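Local coordinates for motility protein B (Helicobacter pylori, PDB 3CYP) that probably fastens the torque-generating stator of the flagellar motor to the cell wall, as the partner of MotA needed for flagellar rotation, at residues I26-I29 with I30-P34; K122-S125 with I126-E130. All coordinates share one frame; numbering follows the deposited sequence. Where two conformers were deposited one is given.

Overall arrangement
Both contacts lie in the C-terminal domain of MotB, predicted to be periplasmic and of the OmpA-like family. They come in series along the chain. Contact 1 is the end of helix 17-30 and the loop that leads to strand 38-44. Contact 2 is about two and a half turns of helix 117-131, which follows strand 108-114. Their centres are about 9 Å apart, on the same side of the chain's centre, and the two helices touch. K28 NZ makes a salt bridge of 2.9 Å to E130 OE1. In the conformer given, I29 packs on I126 and E130. The last helix is thus joined to helix 17-30, in the part of MotB thought to fasten the stator to the cell wall.

Contact 1: I26-I29 with I30-P34; sequences IAKI and IQKLP
The C-terminal end of helix 17-30 carries this contact, where I26 to I29 meet I30 to L33 as the chain leaves the helix. I30 N bonds to I26 O at 2.9 Å in the helical i to i+4 pattern, and Q31 N bonds to A27 O in the same way. A27 O takes a second bond, from the side chain of Q31: Q31 NE2 reaches A27 O at 3.2 Å. This donor stands above the carbonyl plane, 74° out of it, and comes from the face opposite to Q31 N. CG of Q31 lies beside its own backbone N (chi1 -64°) and so close to A27 O, and the extended chain beyond it then brings NE2 to the same oxygen. NE2 also bonds to Y76 O, just past helix 58-75, so two carbonyls fix the amide. A type I beta turn runs from I30 to L33, with L33 N bonded to I30 O at 3.1 Å. K32 N bonds to I29 O from above the carbonyl plane, an i to i+3 bond that bridges the helix and the turn. On the apolar side, CG2 of I26 meets CD1 of I30 at 3.7 Å, and both side chains reach L73 of helix 58-75. K28 and K32 run alongside each other and point the same way, with CG of K28 4.1 Å from CE of K32. Their ammonium groups do not touch, and K28 NZ pairs with E130 of helix 117-131.

Contact 2: K122-S125 with I126-E130; sequences KIHS and ILDNE
One face of the H124 imidazole is met by the carboxylate of D128, one turn further along. D128 OD2 sits 3.7 Å above the ring plane, offset toward the rim, and its nearest ring atom is NE2, also 3.7 Å away. The ring and carboxylate planes are 56° apart. This is contact over a face, with no hydrogen bond between the two groups. CG of H124 is anti to its backbone N (chi1 -173°), which swings the ring along the helix to D128. The carboxylate would probably favour a positive charge on the imidazole. The backbone bond D128 N to H124 O, 2.9 Å long, ties the same two residues. On another side of the helix I123 and L127 lie side by side, with I123 CG2 3.9 Å from L127 CD1. The bond from L127 N to I123 O is 2.8 Å long and almost straight, with an N-H...O angle of 170°. I126 folds its CG1 branch back over K122 O, 3.4 Å away, and also packs on I29 and L33. E130 forms a salt bridge to R25 of helix 17-30. The regular i to i+4 bonds, from I126 N to K122 O through N129 N to S125 O, are those of an alpha helix. Polar residues on one side and I123, I126 and L127 turned to other parts of the domain make it amphipathic, packed against helix 17-30.

Contact 1: I26-I29 with I30-P34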
ATOM      1  N   ILE B  26      -1.705  10.189 -14.805  1.00 13.70           N
ATOM      2  CA  ILE B  26      -2.454  10.228 -13.527  1.00 13.27           C
ATOM      3  C   ILE B  26      -1.543  10.711 -12.372  1.00 12.56           C
ATOM      4  O   ILE B  26      -1.957  11.480 -11.503  1.00 12.66           O
ATOM      5  CB  ILE B  26      -3.096   8.840 -13.227  1.00 12.64           C
ATOM      6  CG1 ILE B  26      -4.187   8.524 -14.279  1.00 12.39           C
ATOM      7  CG2 ILE B  26      -3.621   8.760 -11.789  1.00 14.62           C
ATOM      8  CD1 ILE B  26      -5.431   9.455 -14.156  1.00 18.49           C
ATOM      9  N   ALA B  27      -0.275  10.299 -12.349  1.00 12.81           N
ATOM     10  CA  ALA B  27       0.697  10.806 -11.353  1.00 13.06           C
ATOM     11  C   ALA B  27       0.828  12.298 -11.483  1.00 12.47           C
ATOM     12  O   ALA B  27       0.849  13.014 -10.485  1.00 13.16           O
ATOM     13  CB  ALA B  27       2.083  10.100 -11.522  1.00 12.34           C
ATOM     14  N   LYS B  28       0.894  12.781 -12.726  1.00 12.42           N
ATOM     15  CA  LYS B  28       0.996  14.193 -12.979  1.00 12.93           C
ATOM     16  C   LYS B  28      -0.139  14.943 -12.320  1.00 12.27           C
ATOM     17  O   LYS B  28       0.094  15.955 -11.644  1.00 12.95           O
ATOM     18  CB  LYS B  28       0.991  14.453 -14.486  1.00 13.29           C
ATOM     19  CG  LYS B  28       1.071  15.924 -14.877  1.00 14.28           C
ATOM     20  CD  LYS B  28       0.977  16.014 -16.407  1.00 15.57           C
ATOM     21  CE  LYS B  28       0.920  17.458 -16.903  1.00 17.15           C
ATOM     22  NZ  LYS B  28       0.543  17.499 -18.366  1.00 18.38           N
ATOM     23  N   ILE B  29      -1.362  14.491 -12.560  1.00 12.45           N
ATOM     24  CA  ILE B  29      -2.558  15.155 -12.030  0.50 13.02           C
ATOM     25  C   ILE B  29      -2.579  15.063 -10.510  1.00 12.93           C
ATOM     26  O   ILE B  29      -2.978  16.002  -9.828  1.00 12.72           O
ATOM     27  CB  ILE B  29      -3.867  14.524 -12.593  0.50 13.51           C
ATOM     28  CG1 ILE B  29      -4.117  14.950 -14.054  0.50 14.36           C
ATOM     29  CG2 ILE B  29      -5.077  14.871 -11.757  0.50 14.60           C
ATOM     30  CD1 ILE B  29      -3.387  16.196 -14.475  0.50 19.24           C
ATOM     31  N   ILE B  30      -2.202  13.887  -9.982  1.00 11.86           N
ATOM     32  CA  ILE B  30      -2.238  13.718  -8.528  1.00 12.48           C
ATOM     33  C   ILE B  30      -1.386  14.762  -7.834  1.00 13.02           C
ATOM     34  O   ILE B  30      -1.791  15.326  -6.823  1.00 13.20           O
ATOM     35  CB  ILE B  30      -1.878  12.306  -8.097  1.00 10.76           C
ATOM     36  CG1 ILE B  30      -2.952  11.340  -8.549  1.00 12.00           C
ATOM     37  CG2 ILE B  30      -1.659  12.240  -6.579  1.00 12.44           C
ATOM     38  CD1 ILE B  30      -2.603   9.854  -8.435  1.00 11.09           C
ATOM     39  N   GLN B  31      -0.209  15.054  -8.376  1.00 13.40           N
ATOM     40  CA  GLN B  31       0.681  15.997  -7.741  1.00 14.89           C
ATOM     41  C   GLN B  31       0.153  17.434  -7.767  1.00 14.76           C
ATOM     42  O   GLN B  31       0.673  18.283  -7.034  1.00 17.59           O
ATOM     43  CB  GLN B  31       2.052  15.887  -8.387  1.00 15.63           C
ATOM     44  CG  GLN B  31       2.656  14.540  -8.145  1.00 15.13           C
ATOM     45  CD  GLN B  31       3.967  14.362  -8.824  1.00 18.56           C
ATOM     46  OE1 GLN B  31       4.976  14.927  -8.383  1.00 20.55           O
ATOM     47  NE2 GLN B  31       3.996  13.504  -9.840  1.00 22.93           N
ATOM     48  N   LYS B  32      -0.848  17.705  -8.607  1.00 14.83           N
ATOM     49  CA  LYS B  32      -1.476  19.034  -8.690  1.00 15.64           C
ATOM     50  C   LYS B  32      -2.598  19.216  -7.664  1.00 15.84           C
ATOM     51  O   LYS B  32      -3.049  20.345  -7.433  1.00 16.95           O
ATOM     52  CB  LYS B  32      -2.047  19.262 -10.093  1.00 16.17           C
ATOM     53  CG  LYS B  32      -0.982  19.332 -11.187  1.00 17.61           C
ATOM     54  CD  LYS B  32      -1.612  19.577 -12.524  1.00 19.75           C
ATOM     55  CE  LYS B  32      -0.570  19.438 -13.649  1.00 21.31           C
ATOM     56  NZ  LYS B  32       0.261  20.633 -13.736  1.00 26.08           N
ATOM     57  N   LEU B  33      -3.062  18.113  -7.097  1.00 15.09           N
ATOM     58  CA  LEU B  33      -4.248  18.152  -6.207  1.00 14.96           C
ATOM     59  C   LEU B  33      -3.935  18.754  -4.854  1.00 14.88           C
ATOM     60  O   LEU B  33      -2.798  18.739  -4.375  1.00 15.98           O
ATOM     61  CB  LEU B  33      -4.794  16.723  -5.961  1.00 14.92           C
ATOM     62  CG  LEU B  33      -5.163  15.940  -7.197  1.00 14.58           C
ATOM     63  CD1 LEU B  33      -5.733  14.580  -6.837  1.00 15.41           C
ATOM     64  CD2 LEU B  33      -6.110  16.705  -8.139  1.00 15.81           C
ATOM     65  N   PRO B  34      -4.998  19.248  -4.173  1.00 16.26           N
ATOM     66  CA  PRO B  34      -4.863  19.651  -2.785  1.00 17.62           C
ATOM     67  C   PRO B  34      -4.287  18.537  -1.950  1.00 17.71           C
ATOM     68  O   PRO B  34      -4.657  17.362  -2.148  1.00 16.81           O
ATOM     69  CB  PRO B  34      -6.311  19.974  -2.390  1.00 18.61           C
ATOM     70  CG  PRO B  34      -6.971  20.355  -3.607  1.00 17.18           C
ATOM     71  CD  PRO B  34      -6.375  19.420  -4.656  1.00 17.33           C
TER

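Contact 2: K122-S125 with I126-E130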
ATOM      1  N   LYS B 122     -11.776  21.520  -7.490  1.00 21.43           N
ATOM      2  CA  LYS B 122     -10.384  21.653  -7.914  1.00 21.03           C
ATOM      3  C   LYS B 122      -9.923  20.399  -8.644  1.00 20.00           C
ATOM      4  O   LYS B 122      -9.219  20.484  -9.665  1.00 18.93           O
ATOM      5  CB  LYS B 122      -9.482  21.956  -6.740  1.00 21.02           C
ATOM      6  CG  LYS B 122      -9.748  23.308  -6.036  1.00 22.00           C
ATOM      7  CD  LYS B 122      -8.804  23.530  -4.884  1.00 23.68           C
ATOM      8  CE  LYS B 122      -8.892  24.940  -4.340  1.00 28.03           C
ATOM      9  NZ  LYS B 122      -7.837  25.195  -3.305  1.00 29.54           N
ATOM     10  N   ILE B 123     -10.331  19.240  -8.145  1.00 18.61           N
ATOM     11  CA  ILE B 123      -9.968  17.986  -8.800  1.00 18.71           C
ATOM     12  C   ILE B 123     -10.579  17.953 -10.198  1.00 18.31           C
ATOM     13  O   ILE B 123      -9.913  17.619 -11.167  1.00 18.51           O
ATOM     14  CB  ILE B 123     -10.432  16.729  -8.008  1.00 18.33           C
ATOM     15  CG1 ILE B 123      -9.879  16.753  -6.559  1.00 16.61           C
ATOM     16  CG2 ILE B 123      -9.999  15.453  -8.782  1.00 18.20           C
ATOM     17  CD1 ILE B 123     -10.450  15.599  -5.686  1.00 18.00           C
ATOM     18  N   HIS B 124     -11.868  18.270 -10.285  1.00 19.46           N
ATOM     19  CA  HIS B 124     -12.587  18.211 -11.560  1.00 20.28           C
ATOM     20  C   HIS B 124     -11.873  19.093 -12.602  1.00 19.94           C
ATOM     21  O   HIS B 124     -11.677  18.667 -13.768  1.00 20.15           O
ATOM     22  CB  HIS B 124     -14.038  18.689 -11.363  1.00 20.62           C
ATOM     23  CG  HIS B 124     -14.884  18.507 -12.579  1.00 22.61           C
ATOM     24  ND1 HIS B 124     -16.058  19.197 -12.769  1.00 26.65           N
ATOM     25  CD2 HIS B 124     -14.724  17.726 -13.673  1.00 27.84           C
ATOM     26  CE1 HIS B 124     -16.585  18.853 -13.933  1.00 28.49           C
ATOM     27  NE2 HIS B 124     -15.809  17.944 -14.491  1.00 29.13           N
ATOM     28  N   SER B 125     -11.439  20.272 -12.169  1.00 19.42           N
ATOM     29  CA  SER B 125     -10.802  21.248 -13.075  1.00 19.83           C
ATOM     30  C   SER B 125      -9.504  20.681 -13.570  1.00 20.01           C
ATOM     31  O   SER B 125      -9.192  20.778 -14.754  1.00 20.75           O
ATOM     32  CB  SER B 125     -10.536  22.600 -12.430  1.00 20.52           C
ATOM     33  OG  SER B 125     -11.749  23.279 -12.213  1.00 26.75           O
ATOM     34  N   ILE B 126      -8.761  20.089 -12.645  1.00 18.81           N
ATOM     35  CA  ILE B 126      -7.433  19.531 -12.939  1.00 18.31           C
ATOM     36  C   ILE B 126      -7.571  18.359 -13.894  1.00 18.58           C
ATOM     37  O   ILE B 126      -6.782  18.231 -14.859  1.00 18.09           O
ATOM     38  CB  ILE B 126      -6.686  19.179 -11.604  1.00 16.87           C
ATOM     39  CG1 ILE B 126      -6.122  20.441 -10.961  1.00 16.24           C
ATOM     40  CG2 ILE B 126      -5.501  18.168 -11.832  1.00 17.81           C
ATOM     41  CD1 ILE B 126      -5.692  20.337  -9.465  1.00 18.71           C
ATOM     42  N   LEU B 127      -8.550  17.486 -13.659  1.00 19.31           N
ATOM     43  CA  LEU B 127      -8.816  16.378 -14.580  1.00 19.44           C
ATOM     44  C   LEU B 127      -9.182  16.903 -15.958  1.00 20.82           C
ATOM     45  O   LEU B 127      -8.667  16.412 -16.950  1.00 21.67           O
ATOM     46  CB  LEU B 127      -9.947  15.508 -14.076  1.00 19.72           C
ATOM     47  CG  LEU B 127      -9.523  14.662 -12.868  1.00 18.39           C
ATOM     48  CD1 LEU B 127     -10.775  14.032 -12.320  1.00 20.01           C
ATOM     49  CD2 LEU B 127      -8.438  13.624 -13.252  1.00 18.33           C
ATOM     50  N   ASP B 128     -10.054  17.899 -15.993  1.00 21.44           N
ATOM     51  CA  ASP B 128     -10.433  18.571 -17.248  1.00 23.29           C
ATOM     52  C   ASP B 128      -9.246  19.119 -18.008  1.00 23.45           C
ATOM     53  O   ASP B 128      -9.172  18.926 -19.226  1.00 25.33           O
ATOM     54  CB  ASP B 128     -11.369  19.730 -16.949  1.00 23.72           C
ATOM     55  CG  ASP B 128     -12.774  19.309 -16.855  1.00 26.39           C
ATOM     56  OD1 ASP B 128     -13.056  18.124 -17.156  1.00 34.21           O
ATOM     57  OD2 ASP B 128     -13.605  20.171 -16.501  1.00 34.11           O
ATOM     58  N   ASN B 129      -8.360  19.822 -17.313  1.00 23.83           N
ATOM     59  CA  ASN B 129      -7.193  20.455 -17.928  1.00 24.35           C
ATOM     60  C   ASN B 129      -6.272  19.422 -18.565  1.00 24.65           C
ATOM     61  O   ASN B 129      -5.722  19.632 -19.651  1.00 24.44           O
ATOM     62  CB  ASN B 129      -6.395  21.260 -16.915  1.00 25.44           C
ATOM     63  CG  ASN B 129      -7.143  22.467 -16.396  1.00 26.34           C
ATOM     64  OD1 ASN B 129      -6.771  23.028 -15.369  1.00 30.27           O
ATOM     65  ND2 ASN B 129      -8.188  22.864 -17.088  1.00 25.02           N
ATOM     66  N   GLU B 130      -6.109  18.289 -17.904  1.00 23.40           N
ATOM     67  CA  GLU B 130      -5.266  17.229 -18.454  1.00 23.76           C
ATOM     68  C   GLU B 130      -5.935  16.444 -19.590  1.00 24.06           C
ATOM     69  O   GLU B 130      -5.289  16.160 -20.608  1.00 23.40           O
ATOM     70  CB  GLU B 130      -4.879  16.238 -17.361  1.00 22.41           C
ATOM     71  CG  GLU B 130      -3.986  15.079 -17.829  1.00 21.57           C
ATOM     72  CD  GLU B 130      -2.675  15.552 -18.457  1.00 21.20           C
ATOM     73  OE1 GLU B 130      -2.187  16.652 -18.108  1.00 18.95           O
ATOM     74  OE2 GLU B 130      -2.113  14.817 -19.287  1.00 21.80           O
TER